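Local structure of zinc uptake regulation protein (Escherichia coli, 4MTD) at residues R20-T25 / L67-E72; D39-A44 / T82-L87; T95-M100 / E111-G116. The protein represses the znuACB zinc-uptake genes by binding their operator DNA with zinc as cofactor. All coordinates share one frame; numbering follows the deposited sequence.

Contact 1 of 3, residues R20-T25 / L67-E72; sequences RNVRLT and LDFLLE. With nucleotides of chain E.
The ring of Phe69 meets three successive residues of the 20-25 loop. Val22 approaches at the ring edge, with its CB 4.1 Å from Phe69 CE1. Leu24 crosses the aromatic side chain at about a right angle and brings CD1 to 3.9 Å from Phe69 CE2. Between them the carbonyl of Arg23 comes down obliquely, its O atom 3.7 Å from Phe69 CZ. The ring reaches this loop because its CG lies anti to the backbone N (chi1 172°), and Leu70 CD2 sits in its plane at the edge.

Beyond this first shell the same loop faces DNA. The extended side chain of Arg23 carries its guanidinium over the backbone of chain E, with O3' of DA4 over the centre of one face, 3.9 Å from Arg23 CZ, while Arg23 NH2 lies 3.6 Å from C4' of that nucleotide. A leucine in its place lacks the guanidinium and would probably leave this run of phosphates and sugars without the flat cationic group that lies across it. Thr25 OG1 donates to OP1 of DT6 at 3.1 Å.

Arg28 ties the loop to the ring, bonding Arg23 O and forming a cation-pi contact with Phe69. Thr25 N-caps helix 26-36 through the N of Arg28. Cys17 of helix 6-19 touches Val22, Leu24 and Phe69, so the contact joins helices 6-19, 26-36 and 60-72, with Leu70 continuing onto Val76 of strand 76-79.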
# COMPACT_ATOMS: atom_id res chain seq x y z
N ARG D 20 7.24 -31.84 28.87
CA ARG D 20 6.29 -32.14 27.82
C ARG D 20 7.14 -32.91 26.84
O ARG D 20 8.35 -32.98 27.03
CB ARG D 20 5.74 -30.85 27.22
CG ARG D 20 5.12 -29.93 28.27
CD ARG D 20 4.78 -28.56 27.71
NE ARG D 20 4.42 -27.62 28.76
CZ ARG D 20 4.32 -26.31 28.61
NH1 ARG D 20 4.55 -25.73 27.43
NH2 ARG D 20 4.00 -25.55 29.65
N ASN D 21 6.59 -33.55 25.83
CA ASN D 21 7.50 -34.21 24.90
C ASN D 21 7.47 -33.43 23.63
O ASN D 21 6.97 -33.89 22.61
CB ASN D 21 7.14 -35.68 24.69
CG ASN D 21 7.47 -36.52 25.89
OD1 ASN D 21 8.58 -36.46 26.41
ND2 ASN D 21 6.50 -37.30 26.36
N VAL D 22 8.00 -32.21 23.73
CA VAL D 22 8.03 -31.31 22.58
C VAL D 22 9.45 -30.84 22.33
O VAL D 22 10.28 -30.78 23.24
CB VAL D 22 7.05 -30.14 22.75
CG1 VAL D 22 5.64 -30.67 22.92
CG2 VAL D 22 7.44 -29.24 23.92
N ARG D 23 9.73 -30.52 21.07
CA ARG D 23 11.09 -30.35 20.60
C ARG D 23 11.47 -28.89 20.50
O ARG D 23 11.09 -28.21 19.55
CB ARG D 23 11.25 -31.01 19.24
CG ARG D 23 10.84 -32.47 19.22
CD ARG D 23 11.23 -33.14 17.91
NE ARG D 23 10.34 -34.26 17.60
CZ ARG D 23 10.29 -34.88 16.42
NH1 ARG D 23 11.09 -34.52 15.41
NH2 ARG D 23 9.44 -35.88 16.25
N LEU D 24 12.23 -28.41 21.48
CA LEU D 24 12.75 -27.05 21.44
C LEU D 24 14.01 -27.01 20.57
O LEU D 24 15.13 -27.00 21.07
CB LEU D 24 13.05 -26.55 22.85
CG LEU D 24 13.41 -25.06 22.96
CD1 LEU D 24 12.26 -24.18 22.51
CD2 LEU D 24 13.82 -24.75 24.39
N THR D 25 13.80 -26.99 19.25
CA THR D 25 14.88 -27.08 18.27
C THR D 25 15.82 -25.88 18.31
O THR D 25 15.49 -24.86 18.91
CB THR D 25 14.33 -27.17 16.84
OG1 THR D 25 13.56 -25.99 16.56
CG2 THR D 25 13.46 -28.40 16.67
N LEU D 67 7.31 -19.02 16.00
CA LEU D 67 6.39 -18.25 16.83
C LEU D 67 5.15 -19.04 17.22
O LEU D 67 4.70 -18.95 18.36
CB LEU D 67 6.01 -16.95 16.14
CG LEU D 67 7.15 -15.94 16.03
CD1 LEU D 67 6.81 -14.82 15.05
CD2 LEU D 67 7.50 -15.36 17.39
N ASP D 68 4.62 -19.81 16.28
CA ASP D 68 3.46 -20.66 16.55
C ASP D 68 3.75 -21.66 17.66
O ASP D 68 2.96 -21.80 18.58
CB ASP D 68 3.02 -21.45 15.30
CG ASP D 68 2.36 -20.57 14.25
OD1 ASP D 68 1.86 -19.47 14.59
OD2 ASP D 68 2.34 -21.00 13.07
N PHE D 69 4.88 -22.35 17.54
CA PHE D 69 5.31 -23.28 18.58
C PHE D 69 5.49 -22.58 19.92
O PHE D 69 4.94 -23.02 20.93
CB PHE D 69 6.63 -23.93 18.19
CG PHE D 69 7.24 -24.76 19.28
CD1 PHE D 69 6.92 -26.09 19.41
CD2 PHE D 69 8.14 -24.20 20.16
CE1 PHE D 69 7.48 -26.86 20.41
CE2 PHE D 69 8.71 -24.95 21.17
CZ PHE D 69 8.38 -26.29 21.29
N LEU D 70 6.25 -21.49 19.91
CA LEU D 70 6.50 -20.70 21.11
C LEU D 70 5.22 -20.14 21.70
O LEU D 70 5.12 -19.95 22.91
CB LEU D 70 7.47 -19.55 20.81
CG LEU D 70 8.89 -19.93 20.37
CD1 LEU D 70 9.68 -18.68 20.01
CD2 LEU D 70 9.62 -20.73 21.43
N LEU D 71 4.23 -19.88 20.86
CA LEU D 71 2.92 -19.43 21.33
C LEU D 71 2.11 -20.56 21.93
O LEU D 71 1.46 -20.37 22.95
CB LEU D 71 2.11 -18.79 20.20
CG LEU D 71 2.49 -17.35 19.87
CD1 LEU D 71 2.03 -17.02 18.46
CD2 LEU D 71 1.89 -16.40 20.90
N GLU D 72 2.14 -21.73 21.31
CA GLU D 72 1.36 -22.86 21.77
C GLU D 72 1.87 -23.35 23.13
O GLU D 72 1.10 -23.54 24.06
CB GLU D 72 1.37 -23.99 20.76
CG GLU D 72 0.20 -24.94 20.96
CD GLU D 72 0.34 -26.22 20.17
OE1 GLU D 72 1.07 -26.23 19.14
OE2 GLU D 72 -0.30 -27.22 20.58
P DG E 5 7.81 -30.69 15.48
OP1 DG E 5 8.51 -30.29 16.72
OP2 DG E 5 6.57 -29.99 15.07
O5' DG E 5 8.84 -30.63 14.26
C5' DG E 5 10.14 -31.23 14.37
C4' DG E 5 11.04 -30.72 13.27
O4' DG E 5 10.67 -31.35 12.02
C3' DG E 5 10.98 -29.21 13.01
O3' DG E 5 12.31 -28.73 12.86
C2' DG E 5 10.15 -29.09 11.74
C1' DG E 5 10.49 -30.37 11.01
N9 DG E 5 9.47 -30.86 10.10
C8 DG E 5 8.14 -31.06 10.35
N7 DG E 5 7.48 -31.54 9.33
C5 DG E 5 8.45 -31.69 8.35
C6 DG E 5 8.34 -32.17 7.02
O6 DG E 5 7.33 -32.58 6.42
N1 DG E 5 9.57 -32.16 6.37
C2 DG E 5 10.75 -31.73 6.92
N2 DG E 5 11.83 -31.79 6.13
N3 DG E 5 10.87 -31.27 8.15
C4 DG E 5 9.68 -31.28 8.81
P DA E 4 2.51 -35.13 14.97
OP1 DA E 4 2.04 -34.82 16.35
OP2 DA E 4 1.69 -34.73 13.80
O5' DA E 4 3.97 -34.51 14.80
C5' DA E 4 5.02 -34.91 15.69
C4' DA E 4 6.33 -34.30 15.24
O4' DA E 4 6.73 -34.87 13.98
C3' DA E 4 6.30 -32.79 15.03
O3' DA E 4 7.51 -32.25 15.58
C2' DA E 4 6.23 -32.65 13.52
C1' DA E 4 7.07 -33.83 13.08
N9 DA E 4 6.80 -34.30 11.73
C8 DA E 4 5.60 -34.64 11.16
N7 DA E 4 5.69 -35.03 9.91
C5 DA E 4 7.05 -34.94 9.64
C6 DA E 4 7.80 -35.21 8.48
N6 DA E 4 7.26 -35.65 7.34
N1 DA E 4 9.13 -35.01 8.53
C2 DA E 4 9.67 -34.57 9.68
N3 DA E 4 9.07 -34.28 10.83
C4 DA E 4 7.74 -34.49 10.74
P DT E 6 12.61 -27.18 12.70
OP1 DT E 6 13.76 -26.84 13.58
OP2 DT E 6 11.33 -26.44 12.85
O5' DT E 6 13.10 -27.09 11.19
C5' DT E 6 14.00 -28.08 10.67
C4' DT E 6 14.26 -27.86 9.20
O4' DT E 6 13.21 -28.48 8.41
C3' DT E 6 14.32 -26.40 8.76
O3' DT E 6 15.44 -26.25 7.87
C2' DT E 6 12.99 -26.18 8.06
C1' DT E 6 12.75 -27.55 7.45
N1 DT E 6 11.36 -27.90 7.10
C2 DT E 6 11.14 -28.48 5.88
O2 DT E 6 12.03 -28.69 5.07
N3 DT E 6 9.83 -28.81 5.62
C4 DT E 6 8.74 -28.61 6.45
O4 DT E 6 7.62 -28.95 6.08
C5 DT E 6 9.05 -28.00 7.72
C7 DT E 6 7.93 -27.75 8.69
C6 DT E 6 10.32 -27.69 7.99

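Contact 2 of 3, residues D39-A44 / T82-L87; sequences DGAISA and TNSYVL. With nucleotides of chain F.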
# COMPACT_ATOMS: atom_id res chain seq x y z
N ASP D 39 13.83 -5.34 24.48
CA ASP D 39 13.35 -4.60 25.65
C ASP D 39 11.86 -4.29 25.50
O ASP D 39 11.39 -3.23 25.91
CB ASP D 39 14.14 -3.29 25.81
CG ASP D 39 15.65 -3.51 25.83
OD1 ASP D 39 16.11 -4.51 26.43
OD2 ASP D 39 16.39 -2.68 25.25
N GLY D 40 11.11 -5.25 24.94
CA GLY D 40 9.72 -5.04 24.57
C GLY D 40 9.34 -5.89 23.37
O GLY D 40 10.09 -6.78 22.96
N ALA D 41 8.17 -5.60 22.79
CA ALA D 41 7.63 -6.38 21.68
C ALA D 41 8.44 -6.21 20.40
O ALA D 41 9.20 -5.25 20.26
CB ALA D 41 6.18 -6.01 21.43
N ILE D 42 8.27 -7.15 19.48
CA ILE D 42 8.95 -7.11 18.20
C ILE D 42 8.10 -7.77 17.12
O ILE D 42 7.41 -8.76 17.37
CB ILE D 42 10.33 -7.80 18.29
CG1 ILE D 42 11.13 -7.56 17.01
CG2 ILE D 42 10.16 -9.29 18.57
CD1 ILE D 42 12.57 -8.00 17.08
N SER D 43 8.13 -7.19 15.93
CA SER D 43 7.37 -7.69 14.79
C SER D 43 8.04 -8.92 14.21
O SER D 43 9.25 -9.09 14.37
CB SER D 43 7.32 -6.63 13.69
OG SER D 43 8.57 -6.59 13.01
N ALA D 44 7.27 -9.74 13.52
CA ALA D 44 7.79 -10.96 12.91
C ALA D 44 8.90 -10.69 11.92
O ALA D 44 9.90 -11.38 11.92
CB ALA D 44 6.66 -11.75 12.26
N THR D 82 -0.84 -3.93 18.32
CA THR D 82 0.23 -3.83 17.34
C THR D 82 0.08 -5.13 16.56
O THR D 82 -0.98 -5.74 16.60
CB THR D 82 1.60 -3.70 18.01
OG1 THR D 82 1.83 -4.80 18.89
CG2 THR D 82 1.65 -2.41 18.81
N ASN D 83 1.09 -5.56 15.83
CA ASN D 83 1.04 -6.92 15.32
C ASN D 83 2.40 -7.53 15.61
O ASN D 83 3.15 -7.88 14.70
CB ASN D 83 0.68 -6.94 13.83
CG ASN D 83 -0.78 -6.57 13.58
OD1 ASN D 83 -1.70 -7.33 13.89
ND2 ASN D 83 -1.00 -5.40 13.00
N SER D 84 2.67 -7.61 16.90
CA SER D 84 4.00 -7.89 17.41
C SER D 84 3.96 -9.02 18.42
O SER D 84 2.88 -9.49 18.80
CB SER D 84 4.57 -6.65 18.11
OG SER D 84 4.16 -5.48 17.45
N TYR D 85 5.14 -9.43 18.85
CA TYR D 85 5.31 -10.59 19.71
C TYR D 85 6.31 -10.28 20.83
O TYR D 85 7.33 -9.63 20.62
CB TYR D 85 5.74 -11.79 18.87
CG TYR D 85 4.82 -12.02 17.70
CD1 TYR D 85 3.75 -12.91 17.78
CD2 TYR D 85 4.99 -11.30 16.51
CE1 TYR D 85 2.90 -13.10 16.70
CE2 TYR D 85 4.15 -11.48 15.43
CZ TYR D 85 3.10 -12.38 15.53
OH TYR D 85 2.28 -12.53 14.44
N VAL D 86 6.00 -10.75 22.02
CA VAL D 86 6.83 -10.48 23.17
C VAL D 86 7.02 -11.74 24.00
O VAL D 86 6.13 -12.60 24.06
CB VAL D 86 6.23 -9.35 24.04
CG1 VAL D 86 4.94 -9.80 24.71
CG2 VAL D 86 7.25 -8.87 25.07
N LEU D 87 8.19 -11.85 24.63
CA LEU D 87 8.47 -12.93 25.56
C LEU D 87 7.54 -12.82 26.76
O LEU D 87 7.22 -11.73 27.21
CB LEU D 87 9.93 -12.88 26.01
CG LEU D 87 10.45 -14.04 26.88
CD1 LEU D 87 10.56 -15.31 26.07
CD2 LEU D 87 11.79 -13.69 27.49
P DA F 21 1.22 -10.83 11.68
OP1 DA F 21 0.15 -10.95 12.68
OP2 DA F 21 2.63 -10.96 12.09
O5' DA F 21 0.92 -11.91 10.56
C5' DA F 21 -0.42 -12.07 10.07
C4' DA F 21 -0.44 -13.22 9.09
O4' DA F 21 0.38 -12.90 7.95
C3' DA F 21 0.09 -14.55 9.63
O3' DA F 21 -1.04 -15.42 9.74
C2' DA F 21 1.13 -15.00 8.61
C1' DA F 21 0.83 -14.12 7.41
N9 DA F 21 1.97 -13.83 6.53
C8 DA F 21 3.09 -13.09 6.81
N7 DA F 21 3.92 -12.99 5.80
C5 DA F 21 3.29 -13.69 4.78
C6 DA F 21 3.65 -13.94 3.45
N6 DA F 21 4.78 -13.51 2.89
N1 DA F 21 2.80 -14.69 2.70
C2 DA F 21 1.66 -15.12 3.26
N3 DA F 21 1.21 -14.94 4.50
C4 DA F 21 2.09 -14.21 5.22
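Tyr85 pairs its backbone with Ile42 and, at the far end of the same residue, grips the DNA. Its OH donates to OP2 of DA21 of chain F at 2.8 Å, and that oxygen lies in the plane of the ring, off its edge. Lys78 also bonds the hydroxyl, so two groups hold the phenol oxygen in place and the phosphate meets a polar oxygen that may be further polarised by a neighbouring positive charge.

The ring leaves the strand with CG anti to the carbonyl carbon (chi1 -53°), which runs it along the end of the 39-44 segment. One edge of it faces the Ile42 carbonyl, Tyr85 CD2 being 3.6 Å from Ile42 O, and then passes Ala44, whose CB is 4.1 Å from Tyr85 CE2. Tyr64 and Met35, from two helices, add packing to the same side chain.

Ile42 and Tyr85 form an antiparallel hydrogen-bonded pair. Ile42 N reaches Tyr85 O at 2.9 Å, and Tyr85 N returns to Ile42 O at 2.8 Å from above the carbonyl plane, 37° out of it. Ala41 extends the hold with a CA-H...O contact to Tyr85 O at 3.4 Å and with its CB against Ser84 CB at 3.7 Å. Just before, Gly40 has backbone angles at which a side chain would be jammed against the carbonyl of Asp39. Just after, Ser43 N-caps helix 44-54 through the N of Asp46, so the short strand passes directly into a helix.

A brief strand paired with the outgoing strand of a hairpin, here 76-79 and 84-87, is the beta part of a winged helix-turn-helix domain, and the bond from Tyr85 to a backbone phosphate brings this sheet onto the bound DNA.

Contact 3 of 3, residues T95-M100 / E111-G116; sequences THTSAM and EECAEG. With ZN (zinc ion), chain N.
Glu111 OE1 is held from two directions: it binds the zinc ion at 2.0 Å and accepts a weak hydrogen bond from Ser98 OG at 3.0 Å. His96 supplies a second ligand, NE2 at 2.1 Å from zinc. The two ligands come from opposite directions, and Glu111 OE1 stands in the plane of the imidazole at its edge, with ring and carboxylate planes 43° apart. No hydrogen bond links them; the metal does. The other carboxylate oxygen, Glu111 OE2, is farther from zinc, at 2.6 Å, and takes a hydrogen bond from the backbone N of His89, which resists rotation of the carboxylate.

CG of Glu111 lies anti to the backbone N (chi1 -175°) and the chain runs on extended, which carries the carboxylate to the metal. Met100 runs beside it in the same direction, its CE 3.8 Å from Glu111 CG. Beneath, the hairpin pairs antiparallel: Ala99 N bonds Glu112 O at 2.9 Å and Glu112 N bonds Ala99 O at 3.0 Å, nearly straight at 169°. Thr97 sets its methyl CG2 against Ala114 O, while its hydroxyl bonds Glu118 of the following helix. On the face shared by Ala99 and Glu112, Met121 and Met128 of the second subunit pack.

His77 on strand 76-79 and Cys88 just after strand 84-87 complete the site. With two imidazoles, a carboxylate and probably a thiolate, the ligand charges would roughly balance that of the zinc ion, and because ligands come from the wing as well as this hairpin, zinc binding probably fixes one against the other, consistent with its role as cofactor for operator binding.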
# COMPACT_ATOMS: atom_id res chain seq x y z
N THR D 95 -0.19 -21.50 33.88
CA THR D 95 -0.73 -20.56 32.87
C THR D 95 -1.67 -19.52 33.48
O THR D 95 -2.36 -19.78 34.47
CB THR D 95 -1.44 -21.30 31.71
OG1 THR D 95 -2.40 -22.22 32.23
CG2 THR D 95 -0.43 -22.07 30.85
N HIS D 96 -1.72 -18.35 32.85
CA HIS D 96 -2.14 -17.12 33.53
C HIS D 96 -2.90 -16.15 32.63
O HIS D 96 -2.85 -16.24 31.40
CB HIS D 96 -0.88 -16.41 34.04
CG HIS D 96 0.10 -16.07 32.95
ND1 HIS D 96 0.92 -17.01 32.37
CD2 HIS D 96 0.37 -14.90 32.33
CE1 HIS D 96 1.66 -16.43 31.44
NE2 HIS D 96 1.35 -15.15 31.40
N THR D 97 -3.59 -15.22 33.28
CA THR D 97 -4.09 -14.01 32.64
C THR D 97 -3.03 -12.92 32.79
O THR D 97 -2.29 -12.90 33.79
CB THR D 97 -5.43 -13.52 33.25
OG1 THR D 97 -5.96 -12.45 32.45
CG2 THR D 97 -5.26 -13.03 34.69
N SER D 98 -2.95 -12.03 31.80
CA SER D 98 -2.05 -10.89 31.88
C SER D 98 -2.59 -9.69 31.13
O SER D 98 -3.44 -9.83 30.26
CB SER D 98 -0.69 -11.25 31.30
OG SER D 98 -0.68 -11.10 29.89
N ALA D 99 -2.09 -8.52 31.49
CA ALA D 99 -2.40 -7.29 30.79
C ALA D 99 -1.09 -6.68 30.32
O ALA D 99 -0.12 -6.62 31.08
CB ALA D 99 -3.13 -6.33 31.71
N MET D 100 -1.07 -6.24 29.07
CA MET D 100 0.12 -5.66 28.47
C MET D 100 0.02 -4.15 28.52
O MET D 100 -1.00 -3.59 28.14
CB MET D 100 0.24 -6.10 27.00
CG MET D 100 0.31 -7.60 26.80
SD MET D 100 1.83 -8.28 27.46
CE MET D 100 1.47 -10.04 27.39
N GLU D 111 4.36 -6.90 31.11
CA GLU D 111 3.30 -7.88 31.35
C GLU D 111 3.01 -7.92 32.85
O GLU D 111 3.91 -8.20 33.65
CB GLU D 111 3.70 -9.28 30.86
CG GLU D 111 2.56 -10.27 30.99
CD GLU D 111 2.87 -11.68 30.52
OE1 GLU D 111 1.92 -12.47 30.50
OE2 GLU D 111 4.02 -12.00 30.18
N GLU D 112 1.76 -7.65 33.23
CA GLU D 112 1.37 -7.67 34.64
C GLU D 112 0.09 -8.48 34.84
O GLU D 112 -0.90 -8.28 34.15
CB GLU D 112 1.18 -6.24 35.16
CG GLU D 112 2.34 -5.32 34.80
CD GLU D 112 2.59 -4.22 35.82
OE1 GLU D 112 2.72 -4.54 37.02
OE2 GLU D 112 2.68 -3.04 35.42
N CYS D 113 0.14 -9.40 35.80
CA CYS D 113 -1.01 -10.24 36.14
C CYS D 113 -2.16 -9.37 36.64
O CYS D 113 -1.95 -8.29 37.20
CB CYS D 113 -0.62 -11.27 37.20
SG CYS D 113 -1.81 -12.62 37.41
N ALA D 114 -3.38 -9.84 36.42
CA ALA D 114 -4.57 -9.12 36.85
C ALA D 114 -5.70 -10.10 37.19
O ALA D 114 -6.44 -10.53 36.31
CB ALA D 114 -5.01 -8.14 35.78
N GLU D 115 -5.80 -10.44 38.47
CA GLU D 115 -6.82 -11.37 38.95
C GLU D 115 -8.18 -10.72 38.85
O GLU D 115 -9.13 -11.32 38.32
CB GLU D 115 -6.56 -11.77 40.41
CG GLU D 115 -5.21 -12.43 40.69
CD GLU D 115 -5.03 -13.75 39.96
OE1 GLU D 115 -5.99 -14.54 39.91
OE2 GLU D 115 -3.91 -13.99 39.45
N GLY D 116 -8.27 -9.49 39.34
CA GLY D 116 -9.51 -8.72 39.32
C GLY D 116 -10.10 -8.57 37.94
O GLY D 116 -11.32 -8.60 37.77
ZN ZN N . 2.65 -14.25 30.06

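Overall arrangement
From the N terminus, the 20-25 loop opens contact 1 and the 39-44 segment opens contact 2; contact 1 then closes at 67-72 and contact 2 at 82-87, so the two cross. This interlocks the helices of the winged-helix domain with its wing sheet, and the two contacts touch through Leu67 CD1, which packs on Ala44 CB and Tyr85 CD2 although the centres of the two contacts lie about 18 Å apart. Contact 3 opens later, in series with both, and closes the short hairpin of strands 99-103 and 109-112. Its centre is about 17 Å from that of contact 2, and its zinc ties the hairpin back to the wing.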